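Local coordinates for protein Abbfa_003403 (Acinetobacter baumannii, PDB 4ZXH) that works as a four-domain nonribosomal peptide synthetase, whose condensation, adenylation, carrier and thioesterase domains probably activate an amino acid, couple it and release the product, at residues A[1266-1271]-A[1292-1297]; A[1162-1167]-A[1276-1281]; A[1260-1265]-A[1286-1291]. All coordinates share one frame; numbering follows the deposited sequence.

Interaction 1. Residues A[1266-1271]-A[1292-1297]; sequences KAKDEQ and DLPGDH
The last two parallel strands of the thioesterase domain end together at A1267 and L1293, and the loops that leave them stay fastened to each other. L1293 N gives its hydrogen almost straight to K1266 O (2.9 Å), and K1268 N, already inside the type I turn from A1267 to E1270, gives its own to L1293 O. D1269 illustrates how a turn can grip a loop. Its CB lies 3.3 Å from G1295 O, the oxygen that also accepts from D1269 N. CG, anti to the carbonyl carbon (chi1 -61°), faces G1295 N and O, and OD2 at the tip takes the hydrogen of G1295 N at 2.8 Å, from above the carboxylate plane, while lying against P1294 CA. Both polar backbone atoms of G1295 are thus held by one residue. Next along, the bent chain of E1270 brings the anti lone pair of OE1 to H1297 N (2.9 Å). This positions the backbone of H1297, whose ND1 bonds D1164, consistent with a Cys-His-Asp triad involving C1137. Around the contact, helix 1303-1316 meets L1293 through V1309 and T1312 and P1294 through N1305, while strand 1262-1267 lies between strands 1157-1163 and 1288-1293.

Interaction 2. Residues A[1162-1167]-A[1276-1281]; sequences MIDTRA and ESLGWD
The indole of W1280 is clasped between two side chains from the end of strand 1157-1163 and the loop beyond it. Over one face, A1167 CB stands 3.5 Å from the centroid of the five-membered ring, only 2° off the ring normal, a CH-pi contact. Against the opposite face comes M1162, its chain extended beyond CG so that SD reaches the rim of the six-membered ring obliquely, 3.8 Å from that centroid, in a Met-aromatic contact; CE continues over CH2. The ring's rotation is fixed at its edge, where NE1 donates to T1165 O (2.8 Å), the oxygen lying close to the indole plane. A second bond, from A1167 N to L1278 O (3.0 Å), ties the loop to a type I' turn, S1277 to W1280, closed by W1280 N to S1277 O. G1279 in that turn has no side chain, and A1167 CB packs directly on its backbone. L1278 wedges alongside: CD1 meets both T1165 O and D1164 OD1, the latter at 3.4 Å. The packing loosens away from the indole. R1166 starts away from the turn at CB, and its side chain touches F1274 and H1297. On the outer side, E1276 and D1281 are exposed and do not touch segment 1162-1167, E1276 being poorly ordered. D1164 itself is buried, both its carboxylate oxygens hydrogen-bonded, with H1297 as the key partner. An aspartate just after the strand that follows the nucleophile strand is the arrangement of the alpha/beta-hydrolase thioesterases of nonribosomal synthetases, so D1164 is probably the triad acid.

Interaction 3. Residues A[1260-1265]-A[1286-1291]; sequences FPILLV and DTLTQV
Two neighbouring parallel strands, 1262-1265 and 1288-1291, form the margin of the alpha/beta-hydrolase sheet in the thioesterase domain, the second being the outermost strand there. Their axes approach to 4.8 Å and diverge by 22°, the modest twist of a parallel pair. The first shell is a zipper of four backbone bonds. I1262 N donates to T1287 O, T1289 N to I1262 O, L1264 N to T1289 O (2.8 Å) and V1291 N to L1264 O (3.0 Å), so that I1262 and L1264 use both their amide and their carbonyl on the outer strand. L1263 and V1265 turn their backbone polar groups the other way, to strand 1157-1163, which places 1262-1265 as an inner strand.

Side chains make the next shell. On the face carrying I1262, L1264, L1288 and Q1290, L1288, CG anti to its backbone N, lays CD1 against I1262 CG2 (3.7 Å). M1162 packs on I1262 and L1264 from the adjoining strand, and W1280 closes over L1264. Q1290 stretches out in full; its CG passes L1264 O, and its NE2 bonds D1292 OD1 and E1276 O, tying the edge strand to the loop before it. On the face of L1263 and V1291, L1263 CD1 leans obliquely on V1291 CG2 (4.1 Å), and T1312 of helix 1303-1316 touches both residues.

At the entry to the pair, F1260 packs its ring on S1147 and R1151 of helix 1138-1152, and its carbonyl oxygen meets T1287. There OG1, placed between backbone N and carbonyl carbon (chi1 47°), donates to F1260 O at 2.8 Å from well above the carbonyl plane.

Overall arrangement
The three contacts gather round the last three strands of a single sheet, near its probable catalytic end. Interaction 3 pairs strands 1262-1267 and 1288-1293, and interaction 1 continues the same pair, K1266 N meeting V1291 O at 2.9 Å, with centres about 16 Å apart. Interaction 2 adds strand 1157-1163 on the inner side, its centre about 9 Å from that of interaction 3; M1162 N reaches L1263 O at 2.8 Å. The probable triad is assembled between interactions 1 and 2, about 12 Å between centres: H1297 ND1 lies 2.5 Å from D1164 OD2, while A1267 N holds D1164 OD1 at 3.1 Å. The side chain of H1297 touches C1137, probably the nucleophile.

Interaction 1. Residues A[1266-1271]-A[1292-1297]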
loop_
_atom_site.group_PDB
_atom_site.type_symbol
_atom_site.label_atom_id
_atom_site.label_comp_id
_atom_site.label_asym_id
_atom_site.label_seq_id
_atom_site.Cartn_x
_atom_site.Cartn_y
_atom_site.Cartn_z
ATOM N N LYS A 1266 3.589 -27.018 46.274
ATOM C CA LYS A 1266 4.515 -26.088 46.897
ATOM C C LYS A 1266 5.739 -25.840 46.029
ATOM O O LYS A 1266 6.372 -26.773 45.520
ATOM C CB LYS A 1266 4.945 -26.597 48.269
ATOM C CG LYS A 1266 6.026 -25.750 48.908
ATOM C CD LYS A 1266 6.206 -26.092 50.370
ATOM C CE LYS A 1266 7.411 -25.368 50.942
ATOM N NZ LYS A 1266 7.915 -26.084 52.162
ATOM N N ALA A 1267 6.052 -24.568 45.843
ATOM C CA ALA A 1267 7.285 -24.165 45.192
ATOM C C ALA A 1267 8.451 -24.473 46.133
ATOM O O ALA A 1267 8.616 -23.804 47.151
ATOM C CB ALA A 1267 7.227 -22.681 44.847
ATOM N N LYS A 1268 9.242 -25.492 45.812
ATOM C CA LYS A 1268 10.219 -26.016 46.769
ATOM C C LYS A 1268 11.482 -25.169 46.810
ATOM O O LYS A 1268 12.267 -25.272 47.749
ATOM C CB LYS A 1268 10.576 -27.481 46.460
ATOM C CG LYS A 1268 11.651 -27.694 45.391
ATOM C CD LYS A 1268 11.848 -29.182 45.096
ATOM C CE LYS A 1268 12.681 -29.405 43.842
ATOM N NZ LYS A 1268 12.559 -30.806 43.302
ATOM N N ASP A 1269 11.665 -24.314 45.812
ATOM C CA ASP A 1269 12.863 -23.483 45.749
ATOM C C ASP A 1269 12.619 -22.071 46.302
ATOM O O ASP A 1269 13.489 -21.201 46.204
ATOM C CB ASP A 1269 13.381 -23.408 44.310
ATOM C CG ASP A 1269 13.762 -24.786 43.745
ATOM O OD1 ASP A 1269 14.502 -25.538 44.425
ATOM O OD2 ASP A 1269 13.310 -25.121 42.618
ATOM N N GLU A 1270 11.449 -21.848 46.898
ATOM C CA GLU A 1270 11.142 -20.547 47.488
ATOM C C GLU A 1270 11.953 -20.315 48.774
ATOM O O GLU A 1270 11.888 -21.105 49.710
ATOM C CB GLU A 1270 9.633 -20.430 47.754
ATOM C CG GLU A 1270 9.175 -19.136 48.440
ATOM C CD GLU A 1270 9.727 -17.880 47.794
ATOM O OE1 GLU A 1270 9.484 -17.672 46.580
ATOM O OE2 GLU A 1270 10.407 -17.099 48.507
ATOM N N GLN A 1271 12.716 -19.226 48.799
ATOM C CA GLN A 1271 13.606 -18.890 49.916
ATOM C C GLN A 1271 12.853 -18.533 51.180
ATOM O O GLN A 1271 13.314 -18.830 52.289
ATOM C CB GLN A 1271 14.520 -17.706 49.561
ATOM C CG GLN A 1271 15.526 -17.960 48.447
ATOM C CD GLN A 1271 16.452 -19.117 48.739
ATOM O OE1 GLN A 1271 16.902 -19.300 49.873
ATOM N NE2 GLN A 1271 16.747 -19.910 47.714
ATOM N N ASP A 1292 5.799 -31.248 46.244
ATOM C CA ASP A 1292 6.850 -30.236 46.153
ATOM C C ASP A 1292 7.505 -30.237 44.761
ATOM O O ASP A 1292 8.108 -31.225 44.343
ATOM C CB ASP A 1292 7.906 -30.451 47.252
ATOM C CG ASP A 1292 7.332 -30.304 48.670
ATOM O OD1 ASP A 1292 6.200 -29.787 48.813
ATOM O OD2 ASP A 1292 8.017 -30.697 49.647
ATOM N N LEU A 1293 7.401 -29.108 44.067
ATOM C CA LEU A 1293 7.825 -28.986 42.678
ATOM C C LEU A 1293 8.846 -27.869 42.496
ATOM O O LEU A 1293 8.769 -26.858 43.170
ATOM C CB LEU A 1293 6.604 -28.719 41.790
ATOM C CG LEU A 1293 5.614 -29.860 41.644
ATOM C CD1 LEU A 1293 4.634 -29.543 40.543
ATOM C CD2 LEU A 1293 6.381 -31.110 41.313
ATOM N N PRO A 1294 9.788 -28.033 41.565
ATOM C CA PRO A 1294 10.764 -26.979 41.240
ATOM C C PRO A 1294 10.144 -25.606 40.992
ATOM O O PRO A 1294 9.058 -25.514 40.424
ATOM C CB PRO A 1294 11.419 -27.496 39.960
ATOM C CG PRO A 1294 11.339 -28.977 40.102
ATOM C CD PRO A 1294 10.007 -29.245 40.763
ATOM N N GLY A 1295 10.845 -24.557 41.425
ATOM C CA GLY A 1295 10.441 -23.177 41.197
ATOM C C GLY A 1295 10.247 -22.450 42.512
ATOM O O GLY A 1295 10.219 -23.090 43.574
ATOM N N ASP A 1296 10.131 -21.120 42.459
ATOM C CA ASP A 1296 9.806 -20.343 43.662
ATOM C C ASP A 1296 8.373 -19.864 43.549
ATOM O O ASP A 1296 7.641 -20.330 42.676
ATOM C CB ASP A 1296 10.769 -19.166 43.876
ATOM C CG ASP A 1296 10.833 -18.205 42.692
ATOM O OD1 ASP A 1296 9.796 -17.871 42.076
ATOM O OD2 ASP A 1296 11.951 -17.753 42.380
ATOM N N HIS A 1297 7.987 -18.924 44.410
ATOM C CA HIS A 1297 6.605 -18.475 44.501
ATOM C C HIS A 1297 6.067 -17.929 43.184
ATOM O O HIS A 1297 4.900 -18.134 42.853
ATOM C CB HIS A 1297 6.466 -17.409 45.586
ATOM C CG HIS A 1297 5.051 -17.024 45.859
ATOM N ND1 HIS A 1297 4.138 -17.899 46.417
ATOM C CD2 HIS A 1297 4.376 -15.875 45.626
ATOM C CE1 HIS A 1297 2.969 -17.296 46.540
ATOM N NE2 HIS A 1297 3.087 -16.065 46.067
#

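Interaction 2. Residues A[1162-1167]-A[1276-1281]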
loop_
_atom_site.group_PDB
_atom_site.type_symbol
_atom_site.label_atom_id
_atom_site.label_comp_id
_atom_site.label_asym_id
_atom_site.label_seq_id
_atom_site.Cartn_x
_atom_site.Cartn_y
_atom_site.Cartn_z
ATOM N N MET A 1162 -4.369 -25.651 44.941
ATOM C CA MET A 1162 -3.715 -24.456 45.448
ATOM C C MET A 1162 -2.259 -24.491 45.113
ATOM O O MET A 1162 -1.534 -25.382 45.559
ATOM C CB MET A 1162 -3.887 -24.326 46.957
ATOM C CG MET A 1162 -5.288 -23.977 47.411
ATOM S SD MET A 1162 -5.300 -24.020 49.199
ATOM C CE MET A 1162 -7.032 -24.342 49.549
ATOM N N ILE A 1163 -1.820 -23.519 44.328
ATOM C CA ILE A 1163 -0.424 -23.478 43.939
ATOM C C ILE A 1163 0.327 -22.448 44.792
ATOM O O ILE A 1163 0.104 -21.242 44.675
ATOM C CB ILE A 1163 -0.286 -23.179 42.446
ATOM C CG1 ILE A 1163 -1.202 -24.125 41.657
ATOM C CG2 ILE A 1163 1.143 -23.373 42.009
ATOM C CD1 ILE A 1163 -1.332 -23.789 40.207
ATOM N N ASP A 1164 1.191 -22.964 45.670
ATOM C CA ASP A 1164 1.962 -22.176 46.625
ATOM C C ASP A 1164 1.146 -21.075 47.329
ATOM O O ASP A 1164 1.582 -19.939 47.474
ATOM C CB ASP A 1164 3.182 -21.573 45.940
ATOM C CG ASP A 1164 4.345 -21.374 46.903
ATOM O OD1 ASP A 1164 4.755 -22.356 47.572
ATOM O OD2 ASP A 1164 4.826 -20.222 47.014
ATOM N N THR A 1165 -0.045 -21.442 47.770
ATOM C CA THR A 1165 -0.936 -20.540 48.484
ATOM C C THR A 1165 -0.589 -20.466 49.951
ATOM O O THR A 1165 -0.676 -21.472 50.657
ATOM C CB THR A 1165 -2.394 -21.017 48.359
ATOM O OG1 THR A 1165 -2.737 -21.069 46.983
ATOM C CG2 THR A 1165 -3.348 -20.105 49.084
ATOM N N ARG A 1166 -0.207 -19.288 50.427
ATOM C CA ARG A 1166 0.020 -19.132 51.863
ATOM C C ARG A 1166 -1.319 -19.179 52.593
ATOM O O ARG A 1166 -2.292 -18.574 52.171
ATOM C CB ARG A 1166 0.813 -17.864 52.097
ATOM C CG ARG A 1166 2.050 -18.017 51.239
ATOM C CD ARG A 1166 2.764 -16.786 50.866
ATOM N NE ARG A 1166 3.959 -17.177 50.143
ATOM C CZ ARG A 1166 4.707 -16.343 49.438
ATOM N NH1 ARG A 1166 4.367 -15.071 49.372
ATOM N NH2 ARG A 1166 5.795 -16.780 48.822
ATOM N N ALA A 1167 -1.389 -20.011 53.619
ATOM C CA ALA A 1167 -2.644 -20.242 54.305
ATOM C C ALA A 1167 -3.074 -18.937 54.947
ATOM O O ALA A 1167 -2.223 -18.167 55.407
ATOM C CB ALA A 1167 -2.498 -21.356 55.354
ATOM N N GLU A 1276 6.426 -25.875 56.527
ATOM C CA GLU A 1276 6.381 -27.027 55.622
ATOM C C GLU A 1276 5.185 -26.991 54.688
ATOM O O GLU A 1276 5.290 -27.380 53.532
ATOM C CB GLU A 1276 6.351 -28.345 56.398
ATOM C CG GLU A 1276 7.650 -28.723 57.096
ATOM C CD GLU A 1276 8.847 -28.826 56.151
ATOM O OE1 GLU A 1276 8.654 -29.135 54.951
ATOM O OE2 GLU A 1276 9.987 -28.612 56.623
ATOM N N SER A 1277 4.050 -26.521 55.194
ATOM C CA SER A 1277 2.797 -26.591 54.452
ATOM C C SER A 1277 2.229 -25.222 54.151
ATOM O O SER A 1277 1.019 -25.090 53.955
ATOM C CB SER A 1277 1.774 -27.388 55.241
ATOM O OG SER A 1277 2.328 -28.630 55.619
ATOM N N LEU A 1278 3.091 -24.205 54.147
ATOM C CA LEU A 1278 2.659 -22.813 54.054
ATOM C C LEU A 1278 1.604 -22.455 55.118
ATOM O O LEU A 1278 0.859 -21.484 54.963
ATOM C CB LEU A 1278 2.118 -22.519 52.644
ATOM C CG LEU A 1278 3.039 -22.984 51.521
ATOM C CD1 LEU A 1278 2.505 -22.581 50.161
ATOM C CD2 LEU A 1278 4.432 -22.445 51.726
ATOM N N GLY A 1279 1.550 -23.229 56.199
ATOM C CA GLY A 1279 0.624 -22.946 57.274
ATOM C C GLY A 1279 -0.700 -23.692 57.201
ATOM O O GLY A 1279 -1.511 -23.583 58.114
ATOM N N TRP A 1280 -0.932 -24.472 56.148
ATOM C CA TRP A 1280 -2.243 -25.120 55.984
ATOM C C TRP A 1280 -2.507 -26.215 57.002
ATOM O O TRP A 1280 -3.659 -26.596 57.227
ATOM C CB TRP A 1280 -2.404 -25.689 54.565
ATOM C CG TRP A 1280 -2.750 -24.622 53.588
ATOM C CD1 TRP A 1280 -1.892 -23.967 52.762
ATOM C CD2 TRP A 1280 -4.043 -24.038 53.372
ATOM N NE1 TRP A 1280 -2.570 -23.032 52.018
ATOM C CE2 TRP A 1280 -3.894 -23.049 52.376
ATOM C CE3 TRP A 1280 -5.317 -24.270 53.906
ATOM C CZ2 TRP A 1280 -4.968 -22.275 51.910
ATOM C CZ3 TRP A 1280 -6.394 -23.500 53.434
ATOM C CH2 TRP A 1280 -6.206 -22.521 52.447
ATOM N N ASP A 1281 -1.447 -26.720 57.619
ATOM C CA ASP A 1281 -1.600 -27.702 58.683
ATOM C C ASP A 1281 -2.441 -27.172 59.851
ATOM O O ASP A 1281 -2.845 -27.943 60.714
ATOM C CB ASP A 1281 -0.228 -28.173 59.200
ATOM C CG ASP A 1281 0.678 -27.025 59.638
ATOM O OD1 ASP A 1281 0.694 -25.973 58.963
ATOM O OD2 ASP A 1281 1.366 -27.166 60.673
#

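Interaction 3. Residues A[1260-1265]-A[1286-1291]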
loop_
_atom_site.group_PDB
_atom_site.type_symbol
_atom_site.label_atom_id
_atom_site.label_comp_id
_atom_site.label_asym_id
_atom_site.label_seq_id
_atom_site.Cartn_x
_atom_site.Cartn_y
_atom_site.Cartn_z
ATOM N N PHE A 1260 -11.502 -29.656 53.274
ATOM C CA PHE A 1260 -11.892 -29.821 51.890
ATOM C C PHE A 1260 -10.843 -30.702 51.238
ATOM O O PHE A 1260 -9.696 -30.714 51.680
ATOM C CB PHE A 1260 -11.984 -28.474 51.175
ATOM C CG PHE A 1260 -13.107 -27.615 51.644
ATOM C CD1 PHE A 1260 -14.387 -27.794 51.141
ATOM C CD2 PHE A 1260 -12.887 -26.603 52.562
ATOM C CE1 PHE A 1260 -15.434 -26.996 51.566
ATOM C CE2 PHE A 1260 -13.931 -25.799 52.993
ATOM C CZ PHE A 1260 -15.205 -25.995 52.495
ATOM N N PRO A 1261 -11.218 -31.446 50.189
ATOM C CA PRO A 1261 -10.180 -32.194 49.471
ATOM C C PRO A 1261 -9.266 -31.226 48.709
ATOM O O PRO A 1261 -9.708 -30.542 47.789
ATOM C CB PRO A 1261 -10.985 -33.090 48.529
ATOM C CG PRO A 1261 -12.250 -32.342 48.299
ATOM C CD PRO A 1261 -12.536 -31.551 49.541
ATOM N N ILE A 1262 -8.005 -31.153 49.118
ATOM C CA ILE A 1262 -7.094 -30.125 48.622
ATOM C C ILE A 1262 -5.819 -30.702 48.038
ATOM O O ILE A 1262 -5.214 -31.606 48.617
ATOM C CB ILE A 1262 -6.705 -29.145 49.752
ATOM C CG1 ILE A 1262 -7.909 -28.319 50.187
ATOM C CG2 ILE A 1262 -5.587 -28.216 49.313
ATOM C CD1 ILE A 1262 -7.621 -27.469 51.383
ATOM N N LEU A 1263 -5.411 -30.174 46.892
ATOM C CA LEU A 1263 -4.076 -30.427 46.363
ATOM C C LEU A 1263 -3.251 -29.159 46.528
ATOM O O LEU A 1263 -3.563 -28.127 45.911
ATOM C CB LEU A 1263 -4.128 -30.849 44.890
ATOM C CG LEU A 1263 -2.793 -30.926 44.147
ATOM C CD1 LEU A 1263 -1.929 -32.003 44.756
ATOM C CD2 LEU A 1263 -3.014 -31.193 42.660
ATOM N N LEU A 1264 -2.219 -29.221 47.373
ATOM C CA LEU A 1264 -1.327 -28.076 47.550
ATOM C C LEU A 1264 0.017 -28.298 46.864
ATOM O O LEU A 1264 0.787 -29.175 47.259
ATOM C CB LEU A 1264 -1.113 -27.784 49.031
ATOM C CG LEU A 1264 -0.061 -26.715 49.347
ATOM C CD1 LEU A 1264 -0.460 -25.377 48.810
ATOM C CD2 LEU A 1264 0.176 -26.638 50.839
ATOM N N VAL A 1265 0.283 -27.512 45.827
ATOM C CA VAL A 1265 1.539 -27.600 45.092
ATOM C C VAL A 1265 2.510 -26.563 45.650
ATOM O O VAL A 1265 2.276 -25.357 45.538
ATOM C CB VAL A 1265 1.331 -27.374 43.565
ATOM C CG1 VAL A 1265 2.647 -27.407 42.829
ATOM C CG2 VAL A 1265 0.384 -28.428 42.980
ATOM N N ASP A 1286 -6.969 -33.864 57.525
ATOM C CA ASP A 1286 -6.796 -35.185 56.939
ATOM C C ASP A 1286 -6.838 -35.175 55.406
ATOM O O ASP A 1286 -6.351 -36.100 54.758
ATOM C CB ASP A 1286 -7.866 -36.139 57.498
ATOM N N THR A 1287 -7.402 -34.122 54.828
ATOM C CA THR A 1287 -7.758 -34.147 53.411
ATOM C C THR A 1287 -6.808 -33.366 52.503
ATOM O O THR A 1287 -7.170 -32.997 51.385
ATOM C CB THR A 1287 -9.178 -33.585 53.200
ATOM O OG1 THR A 1287 -9.314 -32.353 53.928
ATOM C CG2 THR A 1287 -10.223 -34.574 53.696
ATOM N N LEU A 1288 -5.595 -33.112 52.967
ATOM C CA LEU A 1288 -4.685 -32.297 52.177
ATOM C C LEU A 1288 -3.481 -33.063 51.618
ATOM O O LEU A 1288 -2.653 -33.576 52.366
ATOM C CB LEU A 1288 -4.196 -31.115 53.004
ATOM C CG LEU A 1288 -3.241 -30.193 52.248
ATOM C CD1 LEU A 1288 -3.689 -28.768 52.408
ATOM C CD2 LEU A 1288 -1.830 -30.355 52.765
ATOM N N THR A 1289 -3.378 -33.101 50.293
ATOM C CA THR A 1289 -2.257 -33.742 49.611
ATOM C C THR A 1289 -1.233 -32.695 49.172
ATOM O O THR A 1289 -1.593 -31.724 48.500
ATOM C CB THR A 1289 -2.752 -34.538 48.386
ATOM O OG1 THR A 1289 -3.767 -35.463 48.801
ATOM C CG2 THR A 1289 -1.611 -35.289 47.714
ATOM N N GLN A 1290 0.036 -32.883 49.542
ATOM C CA GLN A 1290 1.076 -31.916 49.164
ATOM C C GLN A 1290 2.149 -32.468 48.198
ATOM O O GLN A 1290 2.596 -33.607 48.327
ATOM C CB GLN A 1290 1.754 -31.372 50.415
ATOM C CG GLN A 1290 2.701 -30.231 50.122
ATOM C CD GLN A 1290 3.425 -29.730 51.350
ATOM O OE1 GLN A 1290 2.879 -29.737 52.458
ATOM N NE2 GLN A 1290 4.675 -29.291 51.161
ATOM N N VAL A 1291 2.558 -31.649 47.232
ATOM C CA VAL A 1291 3.512 -32.068 46.207
ATOM C C VAL A 1291 4.524 -30.945 46.030
ATOM O O VAL A 1291 4.152 -29.815 45.719
ATOM C CB VAL A 1291 2.813 -32.382 44.833
ATOM C CG1 VAL A 1291 3.822 -32.630 43.738
ATOM C CG2 VAL A 1291 1.886 -33.572 44.940
#